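Local coordinates for protein putative enoyl-CoA hydratase/isomerase (Acinetobacter baumannii, PDB 3FDU) that probably catalyses the hydration or double-bond isomerisation of enoyl-CoA thioesters, as a putative member of the crotonase family, at residues A83-K93 with I222-M233. The protein carries 4 engineered substitutions. Residues are numbered along the deposited sequence; the frame is centred on the assembly and turned at random.
Sequences AGQVPPFVLLK and IECIDHEAEIFM. With SO4 (sulfate ion), chain G.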
loop_
_atom_site.group_PDB
_atom_site.type_symbol
_atom_site.label_atom_id
_atom_site.label_comp_id
_atom_site.label_asym_id
_atom_site.label_seq_id
_atom_site.Cartn_x
_atom_site.Cartn_y
_atom_site.Cartn_z
ATOM N N ALA A 83 3.667 -22.203 -19.041
ATOM C CA ALA A 83 4.608 -21.629 -18.075
ATOM C C ALA A 83 4.015 -21.696 -16.673
ATOM O O ALA A 83 4.728 -21.978 -15.722
ATOM C CB ALA A 83 4.939 -20.187 -18.460
ATOM N N GLY A 84 2.692 -21.491 -16.557
ATOM C CA GLY A 84 1.998 -21.525 -15.251
ATOM C C GLY A 84 1.933 -22.876 -14.542
ATOM O O GLY A 84 1.517 -22.967 -13.395
ATOM N N GLN A 85 2.366 -23.945 -15.215
ATOM C CA GLN A 85 2.412 -25.261 -14.586
ATOM C C GLN A 85 3.847 -25.653 -14.213
ATOM O O GLN A 85 4.092 -26.773 -13.748
ATOM C CB GLN A 85 1.774 -26.330 -15.518
ATOM C CG GLN A 85 0.321 -26.027 -15.869
ATOM C CD GLN A 85 -0.563 -26.109 -14.659
ATOM O OE1 GLN A 85 -0.513 -27.089 -13.917
ATOM N NE2 GLN A 85 -1.388 -25.090 -14.446
ATOM N N VAL A 86 4.791 -24.733 -14.360
ATOM C CA VAL A 86 6.172 -24.991 -13.884
ATOM C C VAL A 86 6.149 -24.966 -12.313
ATOM O O VAL A 86 5.465 -24.116 -11.748
ATOM C CB VAL A 86 7.169 -24.006 -14.525
ATOM C CG1 VAL A 86 8.597 -24.141 -13.938
ATOM C CG2 VAL A 86 7.260 -24.258 -16.084
ATOM N N PRO A 87 6.872 -25.900 -11.627
ATOM C CA PRO A 87 6.610 -26.191 -10.184
ATOM C C PRO A 87 6.513 -25.015 -9.227
ATOM O O PRO A 87 5.575 -24.986 -8.452
ATOM C CB PRO A 87 7.745 -27.161 -9.799
ATOM C CG PRO A 87 8.009 -27.931 -11.146
ATOM C CD PRO A 87 7.907 -26.806 -12.177
ATOM N N PRO A 88 7.415 -24.020 -9.303
ATOM C CA PRO A 88 7.229 -22.909 -8.331
ATOM C C PRO A 88 5.890 -22.174 -8.503
ATOM O O PRO A 88 5.337 -21.741 -7.528
ATOM C CB PRO A 88 8.351 -21.918 -8.662
ATOM C CG PRO A 88 9.322 -22.639 -9.575
ATOM C CD PRO A 88 8.615 -23.846 -10.148
ATOM N N PHE A 89 5.409 -21.969 -9.729
ATOM C CA PHE A 89 4.081 -21.309 -9.898
ATOM C C PHE A 89 2.922 -22.156 -9.389
ATOM O O PHE A 89 1.903 -21.621 -8.897
ATOM C CB PHE A 89 3.896 -20.902 -11.354
ATOM C CG PHE A 89 5.064 -20.144 -11.888
ATOM C CD1 PHE A 89 5.231 -18.827 -11.569
ATOM C CD2 PHE A 89 6.012 -20.765 -12.699
ATOM C CE1 PHE A 89 6.328 -18.106 -12.063
ATOM C CE2 PHE A 89 7.110 -20.074 -13.167
ATOM C CZ PHE A 89 7.290 -18.736 -12.821
ATOM N N VAL A 90 3.066 -23.474 -9.489
ATOM C CA VAL A 90 2.061 -24.416 -8.935
ATOM C C VAL A 90 1.951 -24.248 -7.390
ATOM O O VAL A 90 0.857 -24.129 -6.837
ATOM C CB VAL A 90 2.376 -25.915 -9.289
ATOM C CG1 VAL A 90 1.393 -26.921 -8.518
ATOM C CG2 VAL A 90 2.247 -26.152 -10.828
ATOM N N LEU A 91 3.094 -24.193 -6.712
ATOM C CA LEU A 91 3.137 -23.935 -5.256
ATOM C C LEU A 91 2.514 -22.576 -4.944
ATOM O O LEU A 91 1.650 -22.474 -4.039
ATOM C CB LEU A 91 4.581 -24.008 -4.721
ATOM C CG LEU A 91 4.784 -23.542 -3.262
ATOM C CD1 LEU A 91 3.858 -24.328 -2.362
ATOM C CD2 LEU A 91 6.277 -23.750 -2.843
ATOM N N LEU A 92 2.958 -21.529 -5.652
ATOM C CA LEU A 92 2.437 -20.207 -5.349
ATOM C C LEU A 92 0.932 -20.115 -5.529
ATOM O O LEU A 92 0.263 -19.482 -4.722
ATOM C CB LEU A 92 3.147 -19.107 -6.146
ATOM C CG LEU A 92 4.614 -18.825 -5.732
ATOM C CD1 LEU A 92 5.464 -18.309 -6.940
ATOM C CD2 LEU A 92 4.660 -17.848 -4.591
ATOM N N LYS A 93 0.387 -20.699 -6.616
ATOM C CA LYS A 93 -1.081 -20.743 -6.752
ATOM C C LYS A 93 -1.794 -21.606 -5.701
ATOM O O LYS A 93 -2.893 -21.244 -5.233
ATOM C CB LYS A 93 -1.507 -21.159 -8.192
ATOM C CG LYS A 93 -1.075 -20.121 -9.258
ATOM C CD LYS A 93 -1.450 -20.536 -10.711
ATOM C CE LYS A 93 -0.592 -21.708 -11.171
ATOM N NZ LYS A 93 -0.897 -22.048 -12.621
ATOM N N ILE A 222 -4.399 -14.949 -9.641
ATOM C CA ILE A 222 -4.004 -16.113 -10.395
ATOM C C ILE A 222 -3.541 -15.713 -11.794
ATOM O O ILE A 222 -2.485 -16.154 -12.245
ATOM C CB ILE A 222 -5.150 -17.152 -10.491
ATOM C CG1 ILE A 222 -5.556 -17.688 -9.116
ATOM C CG2 ILE A 222 -4.711 -18.303 -11.305
ATOM C CD1 ILE A 222 -4.452 -18.478 -8.423
ATOM N N GLU A 223 -4.318 -14.866 -12.476
ATOM C CA GLU A 223 -3.931 -14.315 -13.783
ATOM C C GLU A 223 -2.576 -13.599 -13.776
ATOM O O GLU A 223 -1.799 -13.723 -14.747
ATOM C CB GLU A 223 -5.027 -13.377 -14.349
ATOM C CG GLU A 223 -6.247 -14.169 -14.909
ATOM C CD GLU A 223 -7.544 -13.324 -15.045
ATOM O OE1 GLU A 223 -7.575 -12.159 -14.586
ATOM O OE2 GLU A 223 -8.548 -13.851 -15.609
ATOM N N CYS A 224 -2.302 -12.837 -12.717
ATOM C CA CYS A 224 -1.011 -12.140 -12.600
ATOM C C CYS A 224 0.130 -13.154 -12.449
ATOM O O CYS A 224 1.141 -13.068 -13.155
ATOM C CB CYS A 224 -1.025 -11.164 -11.422
ATOM S SG CYS A 224 0.569 -10.282 -11.183
ATOM N N ILE A 225 -0.031 -14.132 -11.554
ATOM C CA ILE A 225 0.969 -15.203 -11.433
ATOM C C ILE A 225 1.303 -15.873 -12.796
ATOM O O ILE A 225 2.469 -16.068 -13.139
ATOM C CB ILE A 225 0.526 -16.235 -10.370
ATOM C CG1 ILE A 225 0.589 -15.531 -8.993
ATOM C CG2 ILE A 225 1.451 -17.559 -10.375
ATOM C CD1 ILE A 225 -0.127 -16.302 -7.836
ATOM N N ASP A 226 0.259 -16.156 -13.573
ATOM C CA ASP A 226 0.399 -16.882 -14.867
ATOM C C ASP A 226 1.082 -16.018 -15.915
ATOM O O ASP A 226 1.901 -16.493 -16.672
ATOM C CB ASP A 226 -0.959 -17.391 -15.371
ATOM C CG ASP A 226 -1.456 -18.656 -14.603
ATOM O OD1 ASP A 226 -0.681 -19.405 -13.959
ATOM O OD2 ASP A 226 -2.658 -18.938 -14.658
ATOM N N HIS A 227 0.766 -14.737 -15.938
ATOM C CA HIS A 227 1.324 -13.886 -16.975
ATOM C C HIS A 227 2.794 -13.569 -16.603
ATOM O O HIS A 227 3.673 -13.477 -17.461
ATOM C CB HIS A 227 0.507 -12.597 -17.117
ATOM C CG HIS A 227 1.205 -11.550 -17.917
ATOM N ND1 HIS A 227 1.651 -11.780 -19.208
ATOM C CD2 HIS A 227 1.608 -10.295 -17.593
ATOM C CE1 HIS A 227 2.261 -10.701 -19.660
ATOM N NE2 HIS A 227 2.250 -9.783 -18.700
ATOM N N GLU A 228 3.055 -13.406 -15.312
ATOM C CA GLU A 228 4.457 -13.318 -14.858
ATOM C C GLU A 228 5.235 -14.563 -15.281
ATOM O O GLU A 228 6.396 -14.462 -15.731
ATOM C CB GLU A 228 4.537 -13.203 -13.338
ATOM C CG GLU A 228 4.281 -11.788 -12.817
ATOM C CD GLU A 228 4.510 -11.683 -11.288
ATOM O OE1 GLU A 228 4.737 -12.750 -10.659
ATOM O OE2 GLU A 228 4.461 -10.543 -10.742
ATOM N N ALA A 229 4.618 -15.729 -15.102
ATOM C CA ALA A 229 5.283 -16.998 -15.376
ATOM C C ALA A 229 5.701 -17.037 -16.843
ATOM O O ALA A 229 6.756 -17.536 -17.183
ATOM C CB ALA A 229 4.338 -18.204 -15.037
ATOM N N GLU A 230 4.887 -16.483 -17.720
ATOM C CA GLU A 230 5.236 -16.472 -19.155
ATOM C C GLU A 230 6.503 -15.638 -19.433
ATOM O O GLU A 230 7.473 -16.088 -20.101
ATOM C CB GLU A 230 4.009 -15.981 -19.962
ATOM C CG GLU A 230 4.275 -15.833 -21.457
ATOM C CD GLU A 230 2.963 -15.643 -22.264
ATOM O OE1 GLU A 230 2.991 -16.009 -23.453
ATOM O OE2 GLU A 230 1.931 -15.159 -21.728
ATOM N N ILE A 231 6.530 -14.438 -18.869
ATOM C CA ILE A 231 7.706 -13.589 -18.966
ATOM C C ILE A 231 8.956 -14.227 -18.307
ATOM O O ILE A 231 10.054 -14.155 -18.855
ATOM C CB ILE A 231 7.413 -12.174 -18.397
ATOM C CG1 ILE A 231 6.366 -11.507 -19.328
ATOM C CG2 ILE A 231 8.778 -11.340 -18.201
ATOM C CD1 ILE A 231 5.782 -10.240 -18.774
ATOM N N PHE A 232 8.759 -14.855 -17.157
ATOM C CA PHE A 232 9.822 -15.519 -16.407
ATOM C C PHE A 232 10.491 -16.622 -17.287
ATOM O O PHE A 232 11.722 -16.738 -17.342
ATOM C CB PHE A 232 9.224 -16.139 -15.123
ATOM C CG PHE A 232 10.258 -16.726 -14.169
ATOM C CD1 PHE A 232 10.739 -15.981 -13.088
ATOM C CD2 PHE A 232 10.703 -18.025 -14.320
ATOM C CE1 PHE A 232 11.720 -16.537 -12.176
ATOM C CE2 PHE A 232 11.677 -18.579 -13.427
ATOM C CZ PHE A 232 12.166 -17.838 -12.353
ATOM N N MET A 233 9.676 -17.427 -17.970
ATOM C CA MET A 233 10.227 -18.478 -18.848
ATOM C C MET A 233 10.985 -17.971 -20.081
ATOM O O MET A 233 11.971 -18.620 -20.527
ATOM C CB MET A 233 9.138 -19.516 -19.207
ATOM C CG MET A 233 8.755 -20.472 -18.034
ATOM S SD MET A 233 10.079 -21.514 -17.292
ATOM C CE MET A 233 10.529 -22.457 -18.826
HETATM S S SO4 G . -4.365 -23.581 -12.376
HETATM O O1 SO4 G . -5.116 -22.325 -12.533
HETATM O O2 SO4 G . -4.477 -24.390 -13.580
HETATM O O3 SO4 G . -2.961 -23.327 -12.055
HETATM O O4 SO4 G . -4.893 -24.292 -11.208
#
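One face of the F89 phenyl ring is covered by A229, whose CB stands 3.5 Å from the ring centroid and only 6° off the normal, a nearly centred CH-pi contact. At the ring's edge lie F232, V86 CB from the ring's own segment and, near the CD1 corner, CG2 of I225. Toward F232 the arrangement is T-shaped: the planes meet at 80° with centroids 5.5 Å apart, and F89 CZ comes 3.8 Å from F232 CD2, near the CG-CD2 side. Further along the opposing helix, CB of A83 rests 3.5 Å from the A229 carbonyl O and also meets CG of M233, while the M233 sulfur packs on CG2 of V86, the N-cap residue of the helix that follows.

At the other end, the aliphatic part of K93 lies between I222 CD1 and I225 CG2, both touching its CG. The chain then bends at chi3 and carries K93 NZ to OD1 of D226, a 3.0 Å salt bridge on the syn lone pair. K93 NZ also donates to G84 O at 2.7 Å, approaching from above the carbonyl plane, so one ammonium group ties the turn at 83-85 to both helices. A sulfate ion, probably from crystallisation, is held by R97, with weak bonds from Q85 NE2.

Helices 87-97 and 218-236 run almost antiparallel here, at 169°, with the local axes 10.5 Å apart. In what is probably a crotonase-type fold, the contact joins the helix leading into strand 102-106 to the C-terminal helices. Helix 68-76 closes over V86 and M233 through F74, helix 31-46 covers the P87 and V90 side, and L92 packs on helix 113-116. H227 and I231 meet L213 of the second subunit, so that helix 218-236 lies between helix 87-97 and that subunit.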